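Local coordinates for protein L-hydantoinase (Arthrobacter aurescens, PDB 1GKR) that hydrolyses the cyclic amide ring of 5-substituted hydantoins, preferring aryl over alkyl derivatives, as a homotetramer with two zinc ions in each subunit and substrate-dependent stereoselectivity, at residues A[277-283]-A[321-325]; A[202-208]-A[326-330]. All blocks are in the same frame, centred on the assembly; numbering follows the deposited sequence.

From the N terminus, the chain first passes G202-Y208, which enters helix 205-211, and then R277-K283, which leaves helix 275-278. The loop between strand 313-314 and helix 341-350 then returns to both. K321-W325 packs on 277-283 (contact 1, 38 residues apart at the closest ends), and K326-K330, directly following, packs on 202-208 (contact 2, 118 apart). The smaller loop is therefore contained within the larger, and one continuous run, 321-330, ties two separate parts of the amidohydrolase domain together. The contact centres lie 9 Å apart. They touch where K283 NZ is 3.0 Å from V328 O, a probable hydrogen bond, and where K283 CE packs 3.6 Å from Y208 CE1.

Contact 1: A[277-283]-A[321-325]; sequences RIGPYMK and KEPGW
The ammonium group of K321 donates to the backbone carbonyl of P280 (NZ to O 2.9 Å), and the carbonyls of G332 and G334 take further hydrogen bonds from it. A second polar link uses one carboxylate oxygen twice: Y281 OH donates to E322 OE1 at 2.8 Å, and W325 NE1 donates to the same OE1 at 2.6 Å. The K321 side chain (m, m, t, t) runs past the Y281 ring, with CB 3.6 Å from Y281 CE1.

The backbones approach at P280 and G324 (CA-CA 5.2 Å) and at G279 and W325 (6.1 Å). After helix 275-278, G279 turns to phi/psi 52/-138, and a 3-10 segment, 280-282, follows; K283 N bonds to P280 O at 3.1 Å. Residues 322-325 have helical phi/psi. With the backbone as modelled, neither glycine position accommodates a CB: an ideal CB on G279 would come 2.4 Å from W325 CZ3, and one on G324 2.6 Å from P280 CB.

Farther out, W325 (chi1 m, chi2 109°) lays its indole across the turn. P280 CD sits 3.7 Å from the centroid of the six-membered ring and 11° off its normal, a CH-pi contact over the face. W325 CH2 comes 3.5 Å from both R277 O and I278 O, while Y281 CE2 meets W325 CZ2 at 4.0 Å. With the K321 side chain about 10 Å from that of the zinc ligand D312, this CH-pi proline-tryptophan contact joins the turn after helix 275-278 to the loop after strand 313-314 in the TIM-barrel amidohydrolase domain, on its metal-site side.

Contact 2: A[202-208]-A[326-330]; sequences GKDMAAY and KDVWK
V328 and W329 dominate the 326-330 side. V328 (chi1 85°, p) points its CA-CB bond toward 202-208; CG2 reaches M205 SD at 3.7 Å and Y208 CB at 4.0 Å. M205 has chi1 at -104°, between wells, and its CA-CB bond points away; chi2 (m) brings SD back to V328, while chi3 (m) directs CE. W329 (m, chi2 108°) swings its indole alongside the start of helix 205-211: NE1 donates to G202 O (2.7 Å, 164°), CZ2 lies 4.2 Å from A207 CB, and CZ3 meets the edge of the Y208 ring at CD1, 4.4 Å away.

This anchors the loop following strand 313-314 to the entry of helix 205-211 in the amidohydrolase domain. Helix 187-199 borders the indole, through Q194, I197 and a cation-pi contact from K198. The backbones come closest at K203 and D327 (CA-CA 5.1 Å), beside the V328 N to K203 O hydrogen bond (3.1 Å, 156°), and V328 and W329 form a 3-10 segment.

Y208 (t, chi2 60°) hydrogen-bonds through OH to V284 O; its side chain is about 9 Å from a zinc ion. Extended K203 (m, t, t, t) forms a long salt bridge, NZ to D327 OD2 4.0 Å.

Contact 1: A[277-283]-A[321-325]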
# COMPACT_ATOMS: atom_id res chain seq x y z
N ARG A 277 29.60 -17.51 -20.70
CA ARG A 277 30.19 -18.83 -20.77
C ARG A 277 29.19 -19.96 -21.00
O ARG A 277 29.55 -20.98 -21.58
CB ARG A 277 31.03 -19.13 -19.53
CG ARG A 277 30.24 -19.55 -18.33
CD ARG A 277 31.07 -19.49 -17.06
NE ARG A 277 30.24 -19.73 -15.87
CZ ARG A 277 29.68 -20.91 -15.58
NH1 ARG A 277 29.87 -21.95 -16.39
NH2 ARG A 277 28.93 -21.04 -14.49
N ILE A 278 27.94 -19.78 -20.57
CA ILE A 278 26.92 -20.83 -20.74
C ILE A 278 26.11 -20.63 -22.01
O ILE A 278 25.57 -21.58 -22.58
CB ILE A 278 25.96 -20.88 -19.53
CG1 ILE A 278 26.74 -21.29 -18.28
CG2 ILE A 278 24.83 -21.85 -19.78
CD1 ILE A 278 25.93 -21.18 -17.01
N GLY A 279 26.04 -19.39 -22.46
CA GLY A 279 25.32 -19.09 -23.69
C GLY A 279 23.89 -19.61 -23.79
O GLY A 279 23.13 -19.57 -22.82
N PRO A 280 23.52 -20.15 -24.95
CA PRO A 280 22.18 -20.68 -25.23
C PRO A 280 21.67 -21.77 -24.31
O PRO A 280 20.48 -22.03 -24.26
CB PRO A 280 22.29 -21.15 -26.68
CG PRO A 280 23.73 -21.60 -26.78
CD PRO A 280 24.47 -20.51 -26.03
N TYR A 281 22.57 -22.41 -23.58
CA TYR A 281 22.15 -23.49 -22.68
C TYR A 281 21.50 -22.95 -21.42
O TYR A 281 21.06 -23.70 -20.55
CB TYR A 281 23.36 -24.37 -22.35
CG TYR A 281 23.77 -25.16 -23.56
CD1 TYR A 281 22.95 -26.18 -24.06
CD2 TYR A 281 24.93 -24.84 -24.27
CE1 TYR A 281 23.25 -26.84 -25.24
CE2 TYR A 281 25.25 -25.50 -25.46
CZ TYR A 281 24.41 -26.49 -25.93
OH TYR A 281 24.69 -27.14 -27.11
N MET A 282 21.42 -21.64 -21.36
CA MET A 282 20.86 -20.93 -20.24
C MET A 282 19.67 -20.13 -20.74
O MET A 282 19.00 -19.44 -19.98
CB MET A 282 21.93 -19.99 -19.70
CG MET A 282 21.49 -19.06 -18.64
SD MET A 282 22.62 -17.67 -18.57
CE MET A 282 24.09 -18.49 -18.87
N LYS A 283 19.41 -20.22 -22.04
CA LYS A 283 18.29 -19.49 -22.62
C LYS A 283 17.00 -20.18 -22.24
O LYS A 283 16.70 -21.27 -22.72
CB LYS A 283 18.38 -19.43 -24.14
CG LYS A 283 17.30 -18.57 -24.73
CD LYS A 283 17.40 -18.51 -26.22
CE LYS A 283 16.21 -17.78 -26.81
NZ LYS A 283 16.24 -17.84 -28.28
N LYS A 321 20.24 -25.67 -30.19
CA LYS A 321 20.81 -24.88 -29.12
C LYS A 321 22.12 -24.30 -29.56
O LYS A 321 22.36 -23.10 -29.41
CB LYS A 321 21.06 -25.74 -27.87
CG LYS A 321 19.85 -25.92 -26.95
CD LYS A 321 19.44 -24.63 -26.27
CE LYS A 321 18.45 -24.91 -25.14
NZ LYS A 321 18.09 -23.70 -24.37
N GLU A 322 22.97 -25.15 -30.14
CA GLU A 322 24.30 -24.74 -30.58
C GLU A 322 24.35 -23.52 -31.50
O GLU A 322 25.25 -22.69 -31.40
CB GLU A 322 25.03 -25.94 -31.20
CG GLU A 322 26.55 -25.91 -30.98
CD GLU A 322 26.96 -26.07 -29.52
OE1 GLU A 322 26.34 -25.47 -28.64
OE2 GLU A 322 27.94 -26.80 -29.25
N PRO A 323 23.39 -23.39 -32.43
CA PRO A 323 23.44 -22.21 -33.29
C PRO A 323 23.24 -20.92 -32.50
O PRO A 323 23.43 -19.82 -33.03
CB PRO A 323 22.32 -22.45 -34.30
CG PRO A 323 21.41 -23.43 -33.61
CD PRO A 323 22.38 -24.35 -32.90
N GLY A 324 22.86 -21.06 -31.24
CA GLY A 324 22.63 -19.91 -30.38
C GLY A 324 23.88 -19.15 -30.01
O GLY A 324 23.81 -17.97 -29.66
N TRP A 325 25.03 -19.81 -30.08
CA TRP A 325 26.29 -19.16 -29.75
C TRP A 325 26.57 -17.94 -30.62
O TRP A 325 27.09 -16.94 -30.13
CB TRP A 325 27.46 -20.13 -29.90
CG TRP A 325 27.50 -21.20 -28.88
CD1 TRP A 325 27.23 -22.52 -29.07
CD2 TRP A 325 27.83 -21.05 -27.49
NE1 TRP A 325 27.38 -23.21 -27.89
CE2 TRP A 325 27.74 -22.33 -26.90
CE3 TRP A 325 28.19 -19.96 -26.69
CZ2 TRP A 325 28.00 -22.56 -25.55
CZ3 TRP A 325 28.45 -20.19 -25.33
CH2 TRP A 325 28.35 -21.48 -24.78

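Contact 2: A[202-208]-A[326-330]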
# COMPACT_ATOMS: atom_id res chain seq x y z
N GLY A 202 20.94 -6.73 -32.27
CA GLY A 202 21.28 -7.48 -31.07
C GLY A 202 21.14 -8.97 -31.34
O GLY A 202 20.13 -9.41 -31.88
N LYS A 203 22.16 -9.75 -30.98
CA LYS A 203 22.13 -11.20 -31.17
C LYS A 203 22.66 -11.89 -29.92
O LYS A 203 22.87 -13.10 -29.92
CB LYS A 203 22.99 -11.59 -32.37
CG LYS A 203 22.44 -11.18 -33.73
CD LYS A 203 23.35 -11.66 -34.85
CE LYS A 203 22.72 -11.42 -36.23
NZ LYS A 203 23.60 -11.89 -37.34
N ASP A 204 22.89 -11.09 -28.88
CA ASP A 204 23.39 -11.48 -27.55
C ASP A 204 22.44 -12.34 -26.75
O ASP A 204 21.32 -12.62 -27.14
CB ASP A 204 23.55 -10.24 -26.67
CG ASP A 204 24.84 -9.55 -26.85
OD1 ASP A 204 25.89 -10.22 -26.78
OD2 ASP A 204 24.78 -8.32 -27.05
N MET A 205 22.92 -12.73 -25.57
CA MET A 205 22.10 -13.44 -24.62
C MET A 205 21.52 -12.20 -23.92
O MET A 205 20.36 -12.18 -23.49
CB MET A 205 22.94 -14.25 -23.64
CG MET A 205 22.94 -15.72 -23.94
SD MET A 205 21.27 -16.39 -24.10
CE MET A 205 20.81 -16.55 -22.38
N ALA A 206 22.34 -11.16 -23.84
CA ALA A 206 21.95 -9.90 -23.23
C ALA A 206 20.79 -9.34 -24.04
O ALA A 206 19.81 -8.84 -23.48
CB ALA A 206 23.10 -8.94 -23.24
N ALA A 207 20.91 -9.40 -25.36
CA ALA A 207 19.86 -8.91 -26.23
C ALA A 207 18.56 -9.68 -25.98
O ALA A 207 17.46 -9.12 -26.02
CB ALA A 207 20.29 -9.06 -27.68
N TYR A 208 18.70 -10.98 -25.74
CA TYR A 208 17.55 -11.82 -25.49
C TYR A 208 16.82 -11.35 -24.23
O TYR A 208 15.64 -11.02 -24.27
CB TYR A 208 17.98 -13.28 -25.34
CG TYR A 208 16.89 -14.16 -24.80
CD1 TYR A 208 15.69 -14.31 -25.49
CD2 TYR A 208 17.03 -14.82 -23.59
CE1 TYR A 208 14.65 -15.07 -24.98
CE2 TYR A 208 15.99 -15.59 -23.06
CZ TYR A 208 14.80 -15.71 -23.76
OH TYR A 208 13.78 -16.46 -23.25
N LYS A 326 26.21 -18.03 -31.89
CA LYS A 326 26.45 -16.93 -32.83
C LYS A 326 25.24 -16.03 -33.02
O LYS A 326 25.38 -14.82 -33.21
CB LYS A 326 26.89 -17.51 -34.18
CG LYS A 326 28.02 -18.54 -34.09
CD LYS A 326 28.17 -19.32 -35.40
CE LYS A 326 29.08 -20.53 -35.22
NZ LYS A 326 29.14 -21.40 -36.45
N ASP A 327 24.05 -16.62 -32.99
CA ASP A 327 22.82 -15.86 -33.15
C ASP A 327 21.79 -16.43 -32.16
O ASP A 327 21.21 -17.50 -32.40
CB ASP A 327 22.30 -15.98 -34.58
CG ASP A 327 21.00 -15.24 -34.81
OD1 ASP A 327 20.02 -15.56 -34.11
OD2 ASP A 327 20.96 -14.33 -35.67
N VAL A 328 21.60 -15.71 -31.06
CA VAL A 328 20.69 -16.11 -29.98
C VAL A 328 19.26 -16.44 -30.42
O VAL A 328 18.65 -17.39 -29.93
CB VAL A 328 20.64 -15.00 -28.88
CG1 VAL A 328 19.61 -13.92 -29.25
CG2 VAL A 328 20.32 -15.63 -27.55
N TRP A 329 18.72 -15.66 -31.36
CA TRP A 329 17.37 -15.87 -31.83
C TRP A 329 17.16 -17.22 -32.52
O TRP A 329 16.04 -17.56 -32.89
CB TRP A 329 16.96 -14.75 -32.80
CG TRP A 329 17.30 -13.39 -32.30
CD1 TRP A 329 18.29 -12.57 -32.77
CD2 TRP A 329 16.73 -12.72 -31.17
NE1 TRP A 329 18.37 -11.44 -31.99
CE2 TRP A 329 17.43 -11.51 -31.01
CE3 TRP A 329 15.70 -13.04 -30.28
CZ2 TRP A 329 17.13 -10.61 -29.99
CZ3 TRP A 329 15.40 -12.15 -29.27
CH2 TRP A 329 16.11 -10.94 -29.13
N LYS A 330 18.22 -18.00 -32.69
CA LYS A 330 18.07 -19.29 -33.36
C LYS A 330 18.21 -20.49 -32.44
O LYS A 330 18.30 -21.63 -32.89
CB LYS A 330 19.06 -19.41 -34.52
CG LYS A 330 18.80 -18.38 -35.60
CD LYS A 330 19.62 -18.66 -36.86
CE LYS A 330 19.44 -17.51 -37.89
NZ LYS A 330 20.44 -17.59 -39.05